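Local coordinates for Nsp15 (Middle East respiratory syndrome-related coronavirus, PDB 5YVD), which is a coronavirus endoribonuclease of the EndoU family that probably cleaves RNA at uridylates, at residues K208-F213 / L247-Y252; P202-E207 / K295-V300; I190-R195 / S290-K295; E257-M262 / T278-A283. All coordinates share one frame; numbering follows the deposited sequence.

Contact 1 of 4, residues K208-F213 / L247-Y252; sequences KDFLSF and LLIGLY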
loop_
_atom_site.group_PDB
_atom_site.type_symbol
_atom_site.label_atom_id
_atom_site.label_comp_id
_atom_site.label_asym_id
_atom_site.label_seq_id
_atom_site.Cartn_x
_atom_site.Cartn_y
_atom_site.Cartn_z
ATOM N N LYS A 208 35.287 -1.809 35.236
ATOM C CA LYS A 208 35.928 -0.500 35.023
ATOM C C LYS A 208 37.352 -0.637 34.515
ATOM O O LYS A 208 37.765 0.071 33.574
ATOM C CB LYS A 208 35.943 0.332 36.308
ATOM C CG LYS A 208 34.569 0.813 36.769
ATOM C CD LYS A 208 34.694 1.682 38.023
ATOM C CE LYS A 208 33.446 1.638 38.887
ATOM N NZ LYS A 208 32.676 2.895 38.708
ATOM N N ASP A 209 38.106 -1.529 35.151
ATOM C CA ASP A 209 39.471 -1.734 34.742
ATOM C C ASP A 209 39.442 -2.223 33.288
ATOM O O ASP A 209 40.222 -1.770 32.443
ATOM C CB ASP A 209 40.179 -2.744 35.663
ATOM C CG ASP A 209 40.520 -2.165 37.047
ATOM O OD1 ASP A 209 40.391 -0.938 37.279
ATOM O OD2 ASP A 209 40.948 -2.959 37.905
ATOM N N PHE A 210 38.500 -3.113 32.991
ATOM C CA PHE A 210 38.434 -3.692 31.685
ATOM C C PHE A 210 38.345 -2.612 30.621
ATOM O O PHE A 210 39.036 -2.675 29.591
ATOM C CB PHE A 210 37.268 -4.664 31.546
ATOM C CG PHE A 210 37.217 -5.327 30.195
ATOM C CD1 PHE A 210 38.010 -6.418 29.911
ATOM C CD2 PHE A 210 36.404 -4.832 29.190
ATOM C CE1 PHE A 210 37.972 -7.031 28.654
ATOM C CE2 PHE A 210 36.357 -5.428 27.948
ATOM C CZ PHE A 210 37.143 -6.537 27.676
ATOM N N LEU A 211 37.508 -1.618 30.865
ATOM C CA LEU A 211 37.253 -0.603 29.854
ATOM C C LEU A 211 38.403 0.348 29.654
ATOM O O LEU A 211 38.484 0.943 28.585
ATOM C CB LEU A 211 36.004 0.204 30.180
ATOM C CG LEU A 211 34.758 -0.658 30.202
ATOM C CD1 LEU A 211 33.586 0.184 30.681
ATOM C CD2 LEU A 211 34.540 -1.236 28.817
ATOM N N SER A 212 39.269 0.484 30.668
ATOM C CA SER A 212 40.401 1.424 30.624
ATOM C C SER A 212 41.768 0.784 30.481
ATOM O O SER A 212 42.644 1.405 29.946
ATOM C CB SER A 212 40.425 2.308 31.871
ATOM O OG SER A 212 40.786 1.549 33.024
ATOM N N PHE A 213 41.973 -0.437 30.957
ATOM C CA PHE A 213 43.336 -1.048 30.974
ATOM C C PHE A 213 43.835 -1.572 29.628
ATOM O O PHE A 213 43.082 -2.132 28.844
ATOM C CB PHE A 213 43.386 -2.242 31.944
ATOM C CG PHE A 213 43.411 -1.852 33.392
ATOM C CD1 PHE A 213 44.053 -2.657 34.321
ATOM C CD2 PHE A 213 42.804 -0.675 33.842
ATOM C CE1 PHE A 213 44.081 -2.298 35.664
ATOM C CE2 PHE A 213 42.825 -0.325 35.185
ATOM C CZ PHE A 213 43.461 -1.135 36.093
ATOM N N LEU A 247 31.354 -11.398 24.432
ATOM C CA LEU A 247 30.861 -10.754 25.641
ATOM C C LEU A 247 30.662 -9.285 25.351
ATOM O O LEU A 247 31.510 -8.674 24.726
ATOM C CB LEU A 247 31.828 -10.971 26.801
ATOM C CG LEU A 247 31.244 -10.610 28.170
ATOM C CD1 LEU A 247 30.270 -11.686 28.622
ATOM C CD2 LEU A 247 32.327 -10.391 29.226
ATOM N N LEU A 248 29.546 -8.719 25.800
ATOM C CA LEU A 248 29.133 -7.411 25.310
ATOM C C LEU A 248 30.100 -6.314 25.720
ATOM O O LEU A 248 30.392 -5.406 24.931
ATOM C CB LEU A 248 27.722 -7.033 25.738
ATOM C CG LEU A 248 27.303 -5.630 25.225
ATOM C CD1 LEU A 248 27.119 -5.615 23.707
ATOM C CD2 LEU A 248 26.038 -5.096 25.896
ATOM N N ILE A 249 30.601 -6.376 26.944
ATOM C CA ILE A 249 31.528 -5.344 27.400
ATOM C C ILE A 249 32.757 -5.261 26.460
ATOM O O ILE A 249 33.267 -4.171 26.180
ATOM C CB ILE A 249 31.921 -5.556 28.877
ATOM C CG1 ILE A 249 32.773 -4.380 29.395
ATOM C CG2 ILE A 249 32.646 -6.884 29.056
ATOM C CD1 ILE A 249 32.989 -4.400 30.898
ATOM N N GLY A 250 33.209 -6.408 25.961
ATOM C CA GLY A 250 34.311 -6.449 25.005
ATOM C C GLY A 250 33.942 -5.857 23.644
ATOM O O GLY A 250 34.752 -5.174 23.013
ATOM N N LEU A 251 32.719 -6.124 23.203
ATOM C CA LEU A 251 32.199 -5.525 21.984
ATOM C C LEU A 251 32.028 -4.022 22.127
ATOM O O LEU A 251 32.378 -3.271 21.213
ATOM C CB LEU A 251 30.856 -6.172 21.571
ATOM C CG LEU A 251 30.072 -5.499 20.445
ATOM C CD1 LEU A 251 30.921 -5.431 19.204
ATOM C CD2 LEU A 251 28.783 -6.215 20.122
ATOM N N TYR A 252 31.457 -3.582 23.240
ATOM C CA TYR A 252 31.316 -2.146 23.493
ATOM C C TYR A 252 32.681 -1.461 23.485
ATOM O O TYR A 252 32.889 -0.453 22.773
ATOM C CB TYR A 252 30.645 -1.908 24.836
ATOM C CG TYR A 252 30.705 -0.495 25.340
ATOM C CD1 TYR A 252 31.517 -0.158 26.401
ATOM C CD2 TYR A 252 29.928 0.500 24.773
ATOM C CE1 TYR A 252 31.567 1.135 26.872
ATOM C CE2 TYR A 252 29.962 1.797 25.245
ATOM C CZ TYR A 252 30.788 2.104 26.290
ATOM O OH TYR A 252 30.846 3.385 26.774
#

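Contact 2 of 4, residues P202-E207 / K295-V300; sequences PLSDME and KLDDFV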
loop_
_atom_site.group_PDB
_atom_site.type_symbol
_atom_site.label_atom_id
_atom_site.label_comp_id
_atom_site.label_asym_id
_atom_site.label_seq_id
_atom_site.Cartn_x
_atom_site.Cartn_y
_atom_site.Cartn_z
ATOM N N PRO A 202 29.584 0.555 33.490
ATOM C CA PRO A 202 30.212 -0.542 34.203
ATOM C C PRO A 202 29.539 -0.748 35.543
ATOM O O PRO A 202 28.937 0.175 36.075
ATOM C CB PRO A 202 31.667 -0.084 34.367
ATOM C CG PRO A 202 31.599 1.390 34.338
ATOM C CD PRO A 202 30.486 1.719 33.375
ATOM N N LEU A 203 29.632 -1.959 36.061
ATOM C CA LEU A 203 28.865 -2.351 37.219
ATOM C C LEU A 203 29.731 -2.887 38.353
ATOM O O LEU A 203 29.209 -3.207 39.402
ATOM C CB LEU A 203 27.851 -3.420 36.811
ATOM C CG LEU A 203 26.667 -2.976 35.955
ATOM C CD1 LEU A 203 25.960 -4.193 35.360
ATOM C CD2 LEU A 203 25.702 -2.115 36.766
ATOM N N SER A 204 31.045 -2.967 38.147
ATOM C CA SER A 204 31.966 -3.508 39.139
ATOM C C SER A 204 33.373 -2.963 38.882
ATOM O O SER A 204 33.637 -2.372 37.843
ATOM C CB SER A 204 31.992 -5.028 39.033
ATOM O OG SER A 204 32.783 -5.423 37.917
ATOM N N ASP A 205 34.288 -3.187 39.809
ATOM C CA ASP A 205 35.654 -2.715 39.639
ATOM C C ASP A 205 36.363 -3.395 38.474
ATOM O O ASP A 205 37.096 -2.767 37.704
ATOM C CB ASP A 205 36.439 -2.941 40.923
ATOM C CG ASP A 205 36.230 -1.842 41.922
ATOM O OD1 ASP A 205 35.955 -0.695 41.502
ATOM O OD2 ASP A 205 36.348 -2.145 43.125
ATOM N N MET A 206 36.144 -4.690 38.350
ATOM C CA MET A 206 36.672 -5.435 37.222
ATOM C C MET A 206 36.174 -4.828 35.901
ATOM O O MET A 206 36.970 -4.589 34.995
ATOM C CB MET A 206 36.294 -6.906 37.331
ATOM C CG MET A 206 37.147 -7.809 36.475
ATOM S SD MET A 206 36.362 -9.418 36.242
ATOM C CE MET A 206 36.952 -10.273 37.697
ATOM N N GLU A 207 34.877 -4.546 35.792
ATOM C CA GLU A 207 34.356 -3.967 34.542
ATOM C C GLU A 207 35.032 -2.628 34.216
ATOM O O GLU A 207 35.353 -2.366 33.063
ATOM C CB GLU A 207 32.819 -3.851 34.569
ATOM C CG GLU A 207 32.134 -5.221 34.606
ATOM C CD GLU A 207 30.759 -5.293 33.927
ATOM O OE1 GLU A 207 29.904 -4.386 34.134
ATOM O OE2 GLU A 207 30.527 -6.296 33.203
ATOM N N LYS A 295 27.554 -9.468 33.509
ATOM C CA LYS A 295 28.507 -8.852 34.416
ATOM C C LYS A 295 29.816 -9.586 34.185
ATOM O O LYS A 295 29.830 -10.815 34.151
ATOM C CB LYS A 295 28.041 -9.028 35.853
ATOM C CG LYS A 295 28.855 -8.271 36.891
ATOM C CD LYS A 295 28.299 -6.877 37.132
ATOM C CE LYS A 295 27.055 -6.893 38.013
ATOM N NZ LYS A 295 27.326 -7.244 39.435
ATOM N N LEU A 296 30.907 -8.858 33.975
ATOM C CA LEU A 296 32.171 -9.509 33.599
ATOM C C LEU A 296 32.675 -10.436 34.712
ATOM O O LEU A 296 33.188 -11.520 34.441
ATOM C CB LEU A 296 33.229 -8.472 33.263
ATOM C CG LEU A 296 34.674 -8.928 33.063
ATOM C CD1 LEU A 296 34.819 -9.785 31.817
ATOM C CD2 LEU A 296 35.566 -7.706 32.981
ATOM N N ASP A 297 32.506 -10.010 35.959
ATOM C CA ASP A 297 32.834 -10.851 37.102
ATOM C C ASP A 297 32.116 -12.198 37.028
ATOM O O ASP A 297 32.683 -13.248 37.326
ATOM C CB ASP A 297 32.431 -10.174 38.408
ATOM C CG ASP A 297 33.028 -8.803 38.568
ATOM O OD1 ASP A 297 33.967 -8.684 39.367
ATOM O OD2 ASP A 297 32.548 -7.856 37.908
ATOM N N ASP A 298 30.858 -12.171 36.638
ATOM C CA ASP A 298 30.105 -13.417 36.540
ATOM C C ASP A 298 30.637 -14.333 35.408
ATOM O O ASP A 298 30.728 -15.570 35.554
ATOM C CB ASP A 298 28.617 -13.093 36.372
ATOM C CG ASP A 298 28.021 -12.434 37.617
ATOM O OD1 ASP A 298 28.532 -12.671 38.737
ATOM O OD2 ASP A 298 27.021 -11.706 37.481
ATOM N N PHE A 299 30.999 -13.720 34.284
ATOM C CA PHE A 299 31.599 -14.457 33.177
ATOM C C PHE A 299 32.931 -15.067 33.589
ATOM O O PHE A 299 33.249 -16.190 33.216
ATOM C CB PHE A 299 31.814 -13.520 32.006
ATOM C CG PHE A 299 32.361 -14.186 30.775
ATOM C CD1 PHE A 299 31.524 -14.854 29.911
ATOM C CD2 PHE A 299 33.707 -14.091 30.457
ATOM C CE1 PHE A 299 32.012 -15.433 28.762
ATOM C CE2 PHE A 299 34.210 -14.665 29.305
ATOM C CZ PHE A 299 33.356 -15.333 28.453
ATOM N N VAL A 300 33.707 -14.328 34.368
ATOM C CA VAL A 300 34.982 -14.840 34.853
ATOM C C VAL A 300 34.761 -16.024 35.827
ATOM O O VAL A 300 35.431 -17.049 35.768
ATOM C CB VAL A 300 35.816 -13.719 35.512
ATOM C CG1 VAL A 300 37.032 -14.298 36.216
ATOM C CG2 VAL A 300 36.248 -12.704 34.474
#

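Contact 3 of 4, residues I190-R195 / S290-K295; sequences IYTQSR and SVIDLK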
loop_
_atom_site.group_PDB
_atom_site.type_symbol
_atom_site.label_atom_id
_atom_site.label_comp_id
_atom_site.label_asym_id
_atom_site.label_seq_id
_atom_site.Cartn_x
_atom_site.Cartn_y
_atom_site.Cartn_z
ATOM N N ILE A 190 21.867 -16.529 37.184
ATOM C CA ILE A 190 22.668 -15.353 36.866
ATOM C C ILE A 190 21.766 -14.487 35.962
ATOM O O ILE A 190 20.822 -15.016 35.353
ATOM C CB ILE A 190 24.022 -15.832 36.230
ATOM C CG1 ILE A 190 25.109 -15.890 37.306
ATOM C CG2 ILE A 190 24.518 -14.996 35.057
ATOM C CD1 ILE A 190 25.386 -14.568 37.986
ATOM N N TYR A 191 21.996 -13.171 35.895
ATOM C CA TYR A 191 21.230 -12.337 34.940
ATOM C C TYR A 191 22.082 -11.548 33.949
ATOM O O TYR A 191 23.025 -10.867 34.340
ATOM C CB TYR A 191 20.345 -11.357 35.683
ATOM C CG TYR A 191 19.134 -11.968 36.296
ATOM C CD1 TYR A 191 18.042 -12.341 35.502
ATOM C CD2 TYR A 191 19.054 -12.162 37.669
ATOM C CE1 TYR A 191 16.903 -12.899 36.064
ATOM C CE2 TYR A 191 17.928 -12.718 38.250
ATOM C CZ TYR A 191 16.847 -13.085 37.449
ATOM O OH TYR A 191 15.718 -13.635 38.037
ATOM N N THR A 192 21.721 -11.614 32.667
ATOM C CA THR A 192 22.265 -10.691 31.668
ATOM C C THR A 192 21.807 -9.309 32.062
ATOM O O THR A 192 20.909 -9.182 32.872
ATOM C CB THR A 192 21.761 -11.016 30.253
ATOM O OG1 THR A 192 20.331 -11.094 30.252
ATOM C CG2 THR A 192 22.336 -12.337 29.773
ATOM N N GLN A 193 22.404 -8.265 31.515
ATOM C CA GLN A 193 22.215 -6.914 32.096
ATOM C C GLN A 193 21.553 -5.895 31.189
ATOM O O GLN A 193 21.438 -4.742 31.565
ATOM C CB GLN A 193 23.559 -6.350 32.560
ATOM C CG GLN A 193 24.201 -7.157 33.656
ATOM C CD GLN A 193 23.500 -6.975 34.968
ATOM O OE1 GLN A 193 23.076 -5.881 35.317
ATOM N NE2 GLN A 193 23.376 -8.052 35.710
ATOM N N SER A 194 21.155 -6.310 29.991
ATOM C CA SER A 194 20.350 -5.470 29.113
ATOM C C SER A 194 21.029 -4.136 28.729
ATOM O O SER A 194 20.354 -3.135 28.540
ATOM C CB SER A 194 18.987 -5.188 29.784
ATOM O OG SER A 194 18.279 -6.391 30.097
ATOM N N ARG A 195 22.352 -4.110 28.610
ATOM C CA ARG A 195 23.045 -2.896 28.177
ATOM C C ARG A 195 23.233 -2.943 26.679
ATOM O O ARG A 195 22.932 -3.963 26.028
ATOM C CB ARG A 195 24.404 -2.775 28.864
ATOM C CG ARG A 195 24.295 -2.591 30.359
ATOM C CD ARG A 195 25.644 -2.660 31.049
ATOM N NE ARG A 195 26.155 -4.028 31.071
ATOM C CZ ARG A 195 27.149 -4.450 31.842
ATOM N NH1 ARG A 195 27.742 -3.610 32.688
ATOM N NH2 ARG A 195 27.545 -5.723 31.768
ATOM N N SER A 290 27.784 -14.425 18.232
ATOM C CA SER A 290 26.842 -14.502 19.330
ATOM C C SER A 290 27.385 -13.772 20.568
ATOM O O SER A 290 28.550 -13.923 20.946
ATOM C CB SER A 290 26.531 -15.968 19.628
ATOM O OG SER A 290 27.658 -16.799 19.373
ATOM N N VAL A 291 26.534 -12.983 21.213
ATOM C CA VAL A 291 26.996 -12.105 22.278
ATOM C C VAL A 291 26.060 -12.094 23.472
ATOM O O VAL A 291 24.855 -11.925 23.321
ATOM C CB VAL A 291 27.157 -10.664 21.753
ATOM C CG1 VAL A 291 27.633 -9.737 22.866
ATOM C CG2 VAL A 291 28.117 -10.637 20.574
ATOM N N ILE A 292 26.637 -12.245 24.660
ATOM C CA ILE A 292 25.900 -12.138 25.922
ATOM C C ILE A 292 26.453 -10.967 26.719
ATOM O O ILE A 292 27.662 -10.751 26.755
ATOM C CB ILE A 292 26.085 -13.381 26.795
ATOM C CG1 ILE A 292 26.091 -14.639 25.948
ATOM C CG2 ILE A 292 24.988 -13.486 27.833
ATOM C CD1 ILE A 292 24.739 -14.949 25.311
ATOM N N ASP A 293 25.570 -10.235 27.373
ATOM C CA ASP A 293 25.961 -9.144 28.250
ATOM C C ASP A 293 25.885 -9.611 29.699
ATOM O O ASP A 293 24.939 -9.307 30.415
ATOM C CB ASP A 293 25.047 -7.943 28.015
ATOM C CG ASP A 293 25.303 -6.819 28.977
ATOM O OD1 ASP A 293 24.400 -5.996 29.162
ATOM O OD2 ASP A 293 26.407 -6.733 29.542
ATOM N N LEU A 294 26.876 -10.375 30.124
ATOM C CA LEU A 294 26.990 -10.726 31.535
ATOM C C LEU A 294 27.857 -9.703 32.239
ATOM O O LEU A 294 28.786 -9.154 31.643
ATOM C CB LEU A 294 27.630 -12.099 31.712
ATOM C CG LEU A 294 26.828 -13.248 31.122
ATOM C CD1 LEU A 294 27.748 -14.457 30.915
ATOM C CD2 LEU A 294 25.615 -13.582 31.998
ATOM N N LYS A 295 27.554 -9.468 33.509
ATOM C CA LYS A 295 28.507 -8.852 34.416
ATOM C C LYS A 295 29.816 -9.586 34.185
ATOM O O LYS A 295 29.830 -10.815 34.151
ATOM C CB LYS A 295 28.041 -9.028 35.853
ATOM C CG LYS A 295 28.855 -8.271 36.891
ATOM C CD LYS A 295 28.299 -6.877 37.132
ATOM C CE LYS A 295 27.055 -6.893 38.013
ATOM N NZ LYS A 295 27.326 -7.244 39.435
HETATM O O HOH W 1 25.963 -11.343 34.685
#

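Contact 4 of 4, residues E257-M262 / T278-A283; sequences EGHIIM and TETNTA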
loop_
_atom_site.group_PDB
_atom_site.type_symbol
_atom_site.label_atom_id
_atom_site.label_comp_id
_atom_site.label_asym_id
_atom_site.label_seq_id
_atom_site.Cartn_x
_atom_site.Cartn_y
_atom_site.Cartn_z
ATOM N N GLU A 257 35.979 2.514 19.911
ATOM C CA GLU A 257 37.185 2.977 19.212
ATOM C C GLU A 257 36.865 3.367 17.763
ATOM O O GLU A 257 37.764 3.710 17.014
ATOM C CB GLU A 257 38.310 1.914 19.250
ATOM C CG GLU A 257 38.820 1.609 20.645
ATOM C CD GLU A 257 39.770 0.417 20.712
ATOM O OE1 GLU A 257 39.612 -0.550 19.941
ATOM O OE2 GLU A 257 40.668 0.426 21.571
ATOM N N GLY A 258 35.599 3.251 17.362
ATOM C CA GLY A 258 35.098 3.842 16.121
ATOM C C GLY A 258 35.275 3.081 14.820
ATOM O O GLY A 258 34.982 3.617 13.738
ATOM N N HIS A 259 35.740 1.841 14.885
ATOM C CA HIS A 259 36.127 1.133 13.666
ATOM C C HIS A 259 35.332 -0.168 13.470
ATOM O O HIS A 259 35.854 -1.177 12.951
ATOM C CB HIS A 259 37.636 0.895 13.683
ATOM C CG HIS A 259 38.449 2.149 13.563
ATOM N ND1 HIS A 259 39.633 2.192 12.870
ATOM C CD2 HIS A 259 38.252 3.402 14.027
ATOM C CE1 HIS A 259 40.135 3.410 12.915
ATOM N NE2 HIS A 259 39.314 4.165 13.614
ATOM N N ILE A 260 34.050 -0.119 13.849
ATOM C CA ILE A 260 33.186 -1.295 13.823
ATOM C C ILE A 260 31.814 -1.004 13.257
ATOM O O ILE A 260 31.192 -0.018 13.632
ATOM C CB ILE A 260 33.012 -1.891 15.259
ATOM C CG1 ILE A 260 34.300 -2.607 15.684
ATOM C CG2 ILE A 260 31.757 -2.795 15.339
ATOM C CD1 ILE A 260 34.150 -4.087 15.950
ATOM N N ILE A 261 31.338 -1.906 12.403
ATOM C CA ILE A 261 29.978 -1.895 11.867
ATOM C C ILE A 261 29.244 -3.158 12.277
ATOM O O ILE A 261 29.741 -4.274 12.065
ATOM C CB ILE A 261 29.973 -1.931 10.337
ATOM C CG1 ILE A 261 30.480 -0.620 9.775
ATOM C CG2 ILE A 261 28.558 -2.195 9.806
ATOM C CD1 ILE A 261 30.188 -0.468 8.289
ATOM N N MET A 262 28.035 -2.985 12.802
ATOM C CA MET A 262 27.204 -4.104 13.200
ATOM C C MET A 262 25.872 -4.062 12.500
ATOM O O MET A 262 25.389 -3.009 12.111
ATOM C CB MET A 262 26.927 -4.042 14.682
ATOM C CG MET A 262 28.148 -4.126 15.545
ATOM S SD MET A 262 27.776 -3.367 17.124
ATOM C CE MET A 262 26.501 -4.449 17.761
ATOM N N THR A 278 31.835 -6.375 11.349
ATOM C CA THR A 278 32.950 -6.093 10.474
ATOM C C THR A 278 33.846 -5.067 11.152
ATOM O O THR A 278 33.358 -4.151 11.798
ATOM C CB THR A 278 32.432 -5.552 9.127
ATOM O OG1 THR A 278 31.315 -6.341 8.696
ATOM C CG2 THR A 278 33.516 -5.577 8.058
ATOM N N GLU A 279 35.158 -5.247 11.037
ATOM C CA GLU A 279 36.134 -4.280 11.560
ATOM C C GLU A 279 36.697 -3.540 10.359
ATOM O O GLU A 279 37.096 -4.165 9.371
ATOM C CB GLU A 279 37.239 -4.992 12.326
ATOM C CG GLU A 279 38.006 -4.119 13.306
ATOM C CD GLU A 279 39.201 -3.376 12.712
ATOM O OE1 GLU A 279 39.498 -3.484 11.494
ATOM O OE2 GLU A 279 39.862 -2.657 13.489
ATOM N N THR A 280 36.736 -2.214 10.443
ATOM C CA THR A 280 36.980 -1.382 9.250
ATOM C C THR A 280 38.461 -1.029 8.967
ATOM O O THR A 280 38.763 -0.334 7.982
ATOM C CB THR A 280 36.088 -0.119 9.280
ATOM O OG1 THR A 280 36.316 0.637 10.485
ATOM C CG2 THR A 280 34.615 -0.523 9.205
ATOM N N ASN A 281 39.388 -1.523 9.791
ATOM C CA ASN A 281 40.792 -1.480 9.415
ATOM C C ASN A 281 41.230 -2.770 8.755
ATOM O O ASN A 281 41.927 -2.766 7.753
ATOM C CB ASN A 281 41.684 -1.254 10.622
ATOM C CG ASN A 281 41.431 0.065 11.294
ATOM O OD1 ASN A 281 41.185 1.083 10.648
ATOM N ND2 ASN A 281 41.481 0.053 12.608
ATOM N N THR A 282 40.828 -3.886 9.332
ATOM C CA THR A 282 41.365 -5.176 8.945
ATOM C C THR A 282 40.421 -5.938 8.027
ATOM O O THR A 282 40.756 -6.997 7.495
ATOM C CB THR A 282 41.542 -6.018 10.197
ATOM O OG1 THR A 282 40.254 -6.396 10.672
ATOM C CG2 THR A 282 42.265 -5.214 11.278
ATOM N N ALA A 283 39.217 -5.420 7.877
ATOM C CA ALA A 283 38.199 -6.091 7.106
ATOM C C ALA A 283 37.819 -7.456 7.693
ATOM O O ALA A 283 37.171 -8.253 7.034
ATOM C CB ALA A 283 38.642 -6.218 5.655
#

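Contact 1 of 4, residues K208-F213 / L247-Y252
In the helical part of the EndoU-type domain, F210 and L211 of helix 205-212 pack against I249, G250 and Y252 of helix 248-255. The two helical pieces run in broadly the same direction, at a crossing angle of -32°. Their axes come no closer than 10.3 Å, which leaves room for a layer of large apolar side chains between them. F210 has CG anti to the backbone N (chi1 -178°), and its ring slides past I249, the two side chains running in opposite directions. F210 CD2 lies 3.7 Å from I249 CG1. Beyond it, the ring edge reaches the backbone of the other helix, with F210 CE2 3.7 Å from G250 CA. Glycine suits this place because it presents a bare CA to the phenyl edge. L211 crosses I249 obliquely, its CD2 3.7 Å from I249 CG1. L211 CD2 also meets the edge of the Y252 ring, 4.0 Å from Y252 CD1. I249 is thus shared by both residues of the first helix, and its branched, wholly apolar side chain can serve two neighbours at once. Further aromatics extend the layer: F210 meets the rings of F218 and Y234, while Y252 stacks on F200. No hydrogen bond joins the two segments, as is typical of a hydrophobic helix-helix interface, here inside the helical layer of the endoribonuclease domain.

Contact 2 of 4, residues P202-E207 / K295-V300
With CG anti to the backbone N (chi1 -161°) and SD carried on by an extended chi2 (-163°), M206 reaches toward L296 and V300 of helix 296-304. The M206 side chain crosses that of L296 at about a right angle, M206 SD 3.6 Å from L296 CG. M206 and V300 reach toward each other tip to tip, M206 SD 3.7 Å from V300 CG2. The unbranched, flexible methionine suits this seam between two helices, where F218 adds to the apolar surroundings. E207 slides past L296 in the opposite direction, and its OE2 accepts from L296 N at 2.7 Å, the donor lying 41° above the carboxylate plane. This N-H belongs to the first turn of helix 296-304, so a carboxylate there would probably be favoured by the helix end. E207 OE1 forms a salt bridge with R195, which gives the buried acid a second partner. S204 is the N-cap of helix 205-212, its OG accepting from E207 N at 3.1 Å. The same hydroxyl points to D297 OD2, but the modelled separation is too short to be trusted in detail. At the outer end the aliphatic part of K295 crosses L203 at about a right angle, with K295 CD 3.5 Å from L203 CB. Two helix beginnings are thereby fastened together, a serine N-cap on one and a glutamate from its first turn meeting the first turn of the other, within the EndoU-type domain.

Contact 3 of 4, residues I190-R195 / S290-K295
R195 grips D293 side-on in a two-nitrogen salt bridge, which ties the loop leading to helix 205-212 to the connection between strand 285-291 and helix 296-304 in the EndoU-type domain. R195 NH2 donates to D293 OD2 at 2.7 Å, and R195 NE donates to D293 OD1 at 3.3 Å, both on the syn side of the carboxylate. The guanidinium and carboxylate planes are nearly coplanar, 26° apart, as suits two flat groups meeting edge to edge. D293 OD1 takes a further bond from R195 N at 2.8 Å, so one arginine holds the acid through both backbone and side chain. Aspartate fits here because its short chain, with CG anti to the backbone N (chi1 175°), directs CG toward R195, whose N, NE and NH2 then fix the rotation of the carboxylate. In the next shell D293 O accepts from Q193 N at 3.0 Å, which fixes the backbone behind the acid. Methyl groups pack beside it: T192 CG2 lies 3.5 Å from I292 CG2, and I190 and L294 cross at about a right angle, I190 CG2 3.5 Å from L294 CD2. The polar end of T192 turns elsewhere, to K70, which also bonds S194 OG. Farther out, R195 NH1 bonds L201 O and D293 packs on L248 of helix 248-255. Q193 NE2 bends back to Y191 O, approaching from above the carbonyl plane. Y191 O also accepts from a water at 3.0 Å, and that water accepts from K295 N at 2.7 Å.

Contact 4 of 4, residues E257-M262 / T278-A283
I261 and T278 form an antiparallel hydrogen-bonded pair, with I261 N to T278 O and T278 N to I261 O both at 3.1 Å. Next to them I260 and E279 make the non-hydrogen-bonded pair. The backbone ladder goes one step past the strands, where T280 N donates to H259 O at 2.9 Å. T280 OG1 lends the same oxygen a weak second bond.

Among the polar side chains, H259 ND1 meets the amide end of N281 at the ring edge, 2.8 Å from N281 ND2. The ring and amide planes stand 66° apart and the bonding is weak. E279 OE1 gathers the turn that follows its strand, accepting from N281 N and from T282 N, each at 2.6 Å. A glutamate suits this place because its chain, bent at chi2 (-88°), can fold back over the next backbone nitrogens. Its other oxygen, OE2, is modelled in a salt bridge to R254 at the end of helix 248-255, though its exact place is uncertain.

Apolar contact between the segments is light: I261 and T280 cross at about a right angle, I261 CG1 4.2 Å from T280 CG2. I260 and E279 lie on one face of the sheet, where I260 packs on R254. I261 and T278 lie on the other, which is turned to a neighbouring subunit: I261 packs on N157 of that subunit, and T278 OG1 bonds the same N157. The beta-branched isoleucine and threonine suit extended strands. Paired strands of this kind make a beta hairpin, here one that also contributes to the subunit interface of the hexameric assembly.

All four contacts lie within the endoribonuclease part of the chain, and their chemistry follows their place. Contact 1 is the buried one, purely apolar, whereas contacts 2 and 3 mix apolar packing with buried charge. Contacts 1 and 2 share helix 205-212 and touch, F210 packing on L296 and L247 on both L296 and F299. Contacts 2 and 3 share K295 and are joined by the salt bridge between E207 and R195. L248 links contact 1 to contact 3. Contact 4, whose centre is about 17 Å from that of contact 1, is the peripheral one: backbone ladder bonds with weak side-chain bonds beside them, and alone in meeting another subunit.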